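Local coordinates for protein aminoacyl-tRNA synthetase (Cryptosporidium parvum, PDB 5F9Z) that probably acts as a class II prolyl-tRNA synthetase, attaching proline to tRNA with ATP, and binds the inhibitor halofuginone together with an ATP analogue, at residues A[174-179]-A[185-190]; A[194-199]-A[205-210]. All blocks are in the same frame, centred on the assembly; numbering follows the deposited sequence.

Contact 1: residues A[174-179]-A[185-190]; sequences GHTAHS and LEMVDI
Thr-176 and His-178 meet Met-187 in a small, buried strand-to-helix contact of the class II synthetase catalytic core, where helix 181-202 lies against strand 168-178. This strand runs antiparallel to 144-153, and the pair is consistent with the two strands of class II motif 2. Thr-176 and His-178, two residues apart, project from the same side of the strand, and the single methionine reaches across to both. Its side chain leaves the helix with CG anti to the backbone N (chi1 -175°) and bends at chi2 (68°), which carries the terminal methyl over to the threonine. The side chains of His-178 and Met-187 cross at about a right angle; Met-187 CB lies 3.7 Å from His-178 NE2, oblique to the ring. Within the strand, Thr-176 OG1 and His-178 NE2 share a 2.8 Å hydrogen bond, in which either could be the donor. Met-187 CG lies 3.8 Å from both Thr-176 OG1 and His-178 NE2, so the methionine covers the bond with hydrocarbon. Further partners hold the two polar side chains: Thr-176 OG1 also bonds to Thr-271 OG1 on strand 265-276, and His-178 ND1 to Glu-183 OE1 early in the same helix, which fixes the rotation of the imidazole from both nitrogens. His-175, on the other side of the strand, touches halofuginone; the side chain of Thr-176 is about 11 Å from the bound inhibitor. At the far end of the methionine, Met-187 CE rests 3.7 Å from Thr-176 CG2.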
loop_
_atom_site.group_PDB
_atom_site.type_symbol
_atom_site.label_atom_id
_atom_site.label_comp_id
_atom_site.label_asym_id
_atom_site.label_seq_id
_atom_site.Cartn_x
_atom_site.Cartn_y
_atom_site.Cartn_z
ATOM N N GLY A 174 -5.035 -2.219 -14.269
ATOM C CA GLY A 174 -6.308 -2.309 -14.965
ATOM C C GLY A 174 -6.353 -1.285 -16.083
ATOM O O GLY A 174 -5.933 -0.139 -15.904
ATOM N N HIS A 175 -6.856 -1.709 -17.239
ATOM C CA HIS A 175 -6.971 -0.848 -18.409
ATOM C C HIS A 175 -8.373 -0.999 -18.973
ATOM O O HIS A 175 -8.760 -2.094 -19.393
ATOM C CB HIS A 175 -5.918 -1.203 -19.464
ATOM C CG HIS A 175 -4.509 -1.056 -18.981
ATOM N ND1 HIS A 175 -3.736 0.051 -19.265
ATOM C CD2 HIS A 175 -3.733 -1.872 -18.229
ATOM C CE1 HIS A 175 -2.545 -0.092 -18.710
ATOM N NE2 HIS A 175 -2.518 -1.251 -18.076
ATOM N N THR A 176 -9.130 0.092 -18.973
ATOM C CA THR A 176 -10.503 0.085 -19.447
ATOM C C THR A 176 -10.656 1.056 -20.608
ATOM O O THR A 176 -9.895 2.017 -20.740
ATOM C CB THR A 176 -11.487 0.458 -18.332
ATOM O OG1 THR A 176 -11.274 1.820 -17.938
ATOM C CG2 THR A 176 -11.298 -0.451 -17.128
ATOM N N ALA A 177 -11.646 0.786 -21.456
ATOM C CA ALA A 177 -11.997 1.653 -22.569
ATOM C C ALA A 177 -13.505 1.848 -22.578
ATOM O O ALA A 177 -14.262 0.890 -22.393
ATOM C CB ALA A 177 -11.528 1.073 -23.909
ATOM N N HIS A 178 -13.939 3.087 -22.787
ATOM C CA HIS A 178 -15.346 3.439 -22.697
ATOM C C HIS A 178 -15.749 4.275 -23.903
ATOM O O HIS A 178 -14.910 4.863 -24.591
ATOM C CB HIS A 178 -15.645 4.203 -21.400
ATOM C CG HIS A 178 -15.087 3.549 -20.174
ATOM N ND1 HIS A 178 -15.845 2.749 -19.346
ATOM C CD2 HIS A 178 -13.842 3.571 -19.640
ATOM C CE1 HIS A 178 -15.092 2.309 -18.353
ATOM N NE2 HIS A 178 -13.873 2.794 -18.507
ATOM N N SER A 179 -17.059 4.319 -24.152
ATOM C CA SER A 179 -17.587 5.080 -25.278
ATOM C C SER A 179 -17.765 6.558 -24.959
ATOM O O SER A 179 -17.918 7.362 -25.885
ATOM C CB SER A 179 -18.925 4.492 -25.731
ATOM O OG SER A 179 -19.911 4.630 -24.723
ATOM N N LEU A 185 -14.537 8.587 -16.504
ATOM C CA LEU A 185 -14.219 9.284 -15.261
ATOM C C LEU A 185 -14.891 8.615 -14.068
ATOM O O LEU A 185 -14.300 8.525 -12.985
ATOM C CB LEU A 185 -14.633 10.753 -15.360
ATOM C CG LEU A 185 -14.396 11.610 -14.115
ATOM C CD1 LEU A 185 -12.934 11.565 -13.695
ATOM C CD2 LEU A 185 -14.845 13.044 -14.357
ATOM N N GLU A 186 -16.127 8.143 -14.247
ATOM C CA GLU A 186 -16.779 7.375 -13.192
ATOM C C GLU A 186 -15.993 6.114 -12.861
ATOM O O GLU A 186 -15.944 5.701 -11.697
ATOM C CB GLU A 186 -18.208 7.023 -13.606
ATOM C CG GLU A 186 -19.132 8.226 -13.713
ATOM C CD GLU A 186 -20.425 7.910 -14.441
ATOM O OE1 GLU A 186 -20.551 6.786 -14.973
ATOM O OE2 GLU A 186 -21.314 8.787 -14.484
ATOM N N MET A 187 -15.364 5.498 -13.864
ATOM C CA MET A 187 -14.505 4.347 -13.605
ATOM C C MET A 187 -13.256 4.756 -12.833
ATOM O O MET A 187 -12.770 4.002 -11.981
ATOM C CB MET A 187 -14.127 3.671 -14.924
ATOM C CG MET A 187 -13.322 2.394 -14.766
ATOM S SD MET A 187 -14.287 1.061 -14.036
ATOM C CE MET A 187 -13.038 -0.206 -13.881
ATOM N N VAL A 188 -12.723 5.949 -13.116
ATOM C CA VAL A 188 -11.549 6.435 -12.396
ATOM C C VAL A 188 -11.873 6.625 -10.919
ATOM O O VAL A 188 -11.122 6.189 -10.039
ATOM C CB VAL A 188 -11.031 7.740 -13.029
ATOM C CG1 VAL A 188 -9.874 8.303 -12.218
ATOM C CG2 VAL A 188 -10.611 7.504 -14.468
ATOM N N ASP A 189 -13.000 7.279 -10.629
ATOM C CA ASP A 189 -13.389 7.513 -9.242
ATOM C C ASP A 189 -13.745 6.215 -8.528
ATOM O O ASP A 189 -13.487 6.078 -7.327
ATOM C CB ASP A 189 -14.566 8.488 -9.183
ATOM C CG ASP A 189 -14.215 9.857 -9.718
ATOM O OD1 ASP A 189 -13.045 10.265 -9.575
ATOM O OD2 ASP A 189 -15.108 10.524 -10.280
ATOM N N ILE A 190 -14.343 5.260 -9.244
ATOM C CA ILE A 190 -14.704 3.983 -8.632
ATOM C C ILE A 190 -13.453 3.244 -8.172
ATOM O O ILE A 190 -13.394 2.723 -7.052
ATOM C CB ILE A 190 -15.535 3.136 -9.614
ATOM C CG1 ILE A 190 -16.993 3.601 -9.618
ATOM C CG2 ILE A 190 -15.437 1.657 -9.268
ATOM C CD1 ILE A 190 -17.844 2.934 -10.677
#

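Contact 2: residues A[194-199]-A[205-210]; sequences EYASIY and TPVVKG
Tyr-199, near the end of helix 181-202, packs against Thr-205 and Val-207 as the chain turns back toward strand 208-211, a helix-to-strand return within the class II core. At the base, Tyr-199 CB lies 3.5 Å from Thr-205 O and 3.8 Å from Val-207 CG1. The same methyl, Val-207 CG1, sits oblique to the ring, 3.9 Å from Tyr-199 CG, and the two side chains cross at about a right angle. Tyr-199 CD2 meets Thr-205 CB at 4.1 Å, near the ring plane; Tyr-195 O lies in plane at the other edge, by CD1. At the tip, Tyr-199 OH makes a weak hydrogen bond to Ala-240 O, a residue of the ATP-analogue pocket. The backbone closes the turn: Thr-205 N donates to Tyr-199 O, a bond modelled unusually short, so its exact geometry is doubtful. One turn earlier, Ala-196 takes the other valine branch, with Ala-196 CA 4.0 Å from Val-207 CG2, and Ala-196 CB touches Lys-209 CD at 3.8 Å. The lysine chain bends at chi3 as it passes the alanine, and its NZ bonds to Asn-193 OD1. Helix 278-287 covers Thr-205, Ile-227 of strand 223-231 touches Tyr-199, Val-207 and Lys-209, and helix 53-71 packs on Ile-198 of the helix.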
loop_
_atom_site.group_PDB
_atom_site.type_symbol
_atom_site.label_atom_id
_atom_site.label_comp_id
_atom_site.label_asym_id
_atom_site.label_seq_id
_atom_site.Cartn_x
_atom_site.Cartn_y
_atom_site.Cartn_z
ATOM N N GLU A 194 -11.886 2.277 -4.297
ATOM C CA GLU A 194 -11.486 0.924 -3.925
ATOM C C GLU A 194 -10.032 0.887 -3.469
ATOM O O GLU A 194 -9.686 0.145 -2.542
ATOM C CB GLU A 194 -11.708 -0.037 -5.095
ATOM C CG GLU A 194 -13.150 -0.121 -5.587
ATOM C CD GLU A 194 -14.072 -0.875 -4.640
ATOM O OE1 GLU A 194 -13.642 -1.235 -3.523
ATOM O OE2 GLU A 194 -15.238 -1.113 -5.020
ATOM N N TYR A 195 -9.168 1.676 -4.112
ATOM C CA TYR A 195 -7.791 1.801 -3.645
ATOM C C TYR A 195 -7.748 2.371 -2.232
ATOM O O TYR A 195 -7.034 1.857 -1.363
ATOM C CB TYR A 195 -6.989 2.681 -4.604
ATOM C CG TYR A 195 -6.527 1.978 -5.859
ATOM C CD1 TYR A 195 -6.357 0.600 -5.884
ATOM C CD2 TYR A 195 -6.257 2.692 -7.018
ATOM C CE1 TYR A 195 -5.931 -0.045 -7.027
ATOM C CE2 TYR A 195 -5.828 2.055 -8.167
ATOM C CZ TYR A 195 -5.670 0.686 -8.167
ATOM O OH TYR A 195 -5.248 0.044 -9.307
ATOM N N ALA A 196 -8.515 3.437 -1.984
ATOM C CA ALA A 196 -8.598 3.990 -0.636
ATOM C C ALA A 196 -9.181 2.983 0.345
ATOM O O ALA A 196 -8.806 2.974 1.523
ATOM C CB ALA A 196 -9.432 5.271 -0.642
ATOM N N SER A 197 -10.096 2.127 -0.119
ATOM C CA SER A 197 -10.647 1.094 0.751
ATOM C C SER A 197 -9.603 0.037 1.083
ATOM O O SER A 197 -9.557 -0.463 2.212
ATOM C CB SER A 197 -11.871 0.454 0.094
ATOM O OG SER A 197 -12.358 -0.626 0.871
ATOM N N ILE A 198 -8.757 -0.317 0.111
ATOM C CA ILE A 198 -7.712 -1.308 0.357
ATOM C C ILE A 198 -6.778 -0.836 1.465
ATOM O O ILE A 198 -6.420 -1.604 2.366
ATOM C CB ILE A 198 -6.943 -1.608 -0.944
ATOM C CG1 ILE A 198 -7.810 -2.424 -1.906
ATOM C CG2 ILE A 198 -5.642 -2.341 -0.647
ATOM C CD1 ILE A 198 -8.173 -3.798 -1.386
ATOM N N TYR A 199 -6.382 0.436 1.426
ATOM C CA TYR A 199 -5.446 0.942 2.426
ATOM C C TYR A 199 -6.120 1.140 3.780
ATOM O O TYR A 199 -5.547 0.791 4.818
ATOM C CB TYR A 199 -4.820 2.249 1.942
ATOM C CG TYR A 199 -3.615 2.052 1.052
ATOM C CD1 TYR A 199 -3.763 1.756 -0.296
ATOM C CD2 TYR A 199 -2.328 2.163 1.562
ATOM C CE1 TYR A 199 -2.664 1.576 -1.112
ATOM C CE2 TYR A 199 -1.222 1.984 0.754
ATOM C CZ TYR A 199 -1.395 1.689 -0.582
ATOM O OH TYR A 199 -0.297 1.516 -1.393
ATOM N N THR A 205 -4.528 1.739 6.909
ATOM C CA THR A 205 -3.577 2.797 6.607
ATOM C C THR A 205 -4.315 4.003 6.049
ATOM O O THR A 205 -4.983 3.884 5.011
ATOM C CB THR A 205 -2.528 2.308 5.610
ATOM O OG1 THR A 205 -1.892 1.130 6.125
ATOM C CG2 THR A 205 -1.477 3.382 5.373
ATOM N N PRO A 206 -4.227 5.169 6.686
ATOM C CA PRO A 206 -4.952 6.338 6.177
ATOM C C PRO A 206 -4.286 6.909 4.936
ATOM O O PRO A 206 -3.058 6.986 4.843
ATOM C CB PRO A 206 -4.893 7.326 7.347
ATOM C CG PRO A 206 -3.630 6.971 8.058
ATOM C CD PRO A 206 -3.475 5.474 7.916
ATOM N N VAL A 207 -5.116 7.305 3.970
ATOM C CA VAL A 207 -4.656 7.932 2.739
ATOM C C VAL A 207 -5.563 9.115 2.430
ATOM O O VAL A 207 -6.691 9.210 2.921
ATOM C CB VAL A 207 -4.629 6.952 1.543
ATOM C CG1 VAL A 207 -3.596 5.856 1.770
ATOM C CG2 VAL A 207 -6.008 6.355 1.311
ATOM N N VAL A 208 -5.054 10.025 1.606
ATOM C CA VAL A 208 -5.773 11.231 1.214
ATOM C C VAL A 208 -6.111 11.123 -0.266
ATOM O O VAL A 208 -5.212 11.084 -1.115
ATOM C CB VAL A 208 -4.955 12.499 1.502
ATOM C CG1 VAL A 208 -5.700 13.733 1.013
ATOM C CG2 VAL A 208 -4.653 12.609 2.987
ATOM N N LYS A 209 -7.404 11.068 -0.574
ATOM C CA LYS A 209 -7.852 11.049 -1.958
ATOM C C LYS A 209 -7.773 12.447 -2.552
ATOM O O LYS A 209 -8.145 13.434 -1.910
ATOM C CB LYS A 209 -9.281 10.515 -2.055
ATOM C CG LYS A 209 -9.408 9.039 -1.718
ATOM C CD LYS A 209 -10.816 8.515 -1.945
ATOM C CE LYS A 209 -11.777 9.025 -0.887
ATOM N NZ LYS A 209 -13.047 8.247 -0.885
ATOM N N GLY A 210 -7.278 12.530 -3.782
ATOM C CA GLY A 210 -7.147 13.825 -4.424
ATOM C C GLY A 210 -6.752 13.676 -5.874
ATOM O O GLY A 210 -6.664 12.570 -6.413
#

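In the fold
From the N terminus, the chain runs along strand 168-178, turns at Ser-179 and enters helix 181-202; contact 1 closes this turn by setting the first half of the helix on the strand. The helix then continues to its C-terminal half, where contact 2 closes the next turn, into strand 208-211. The contacts follow in series, neither nested nor crossed, with centres about 18 Å apart, and each half of the same helix serves one of them. Together they tie the incoming strand, which pairs with 144-153 and 265-276, to the outgoing strand, which pairs with 223-231 and with 475-480 near the C terminus.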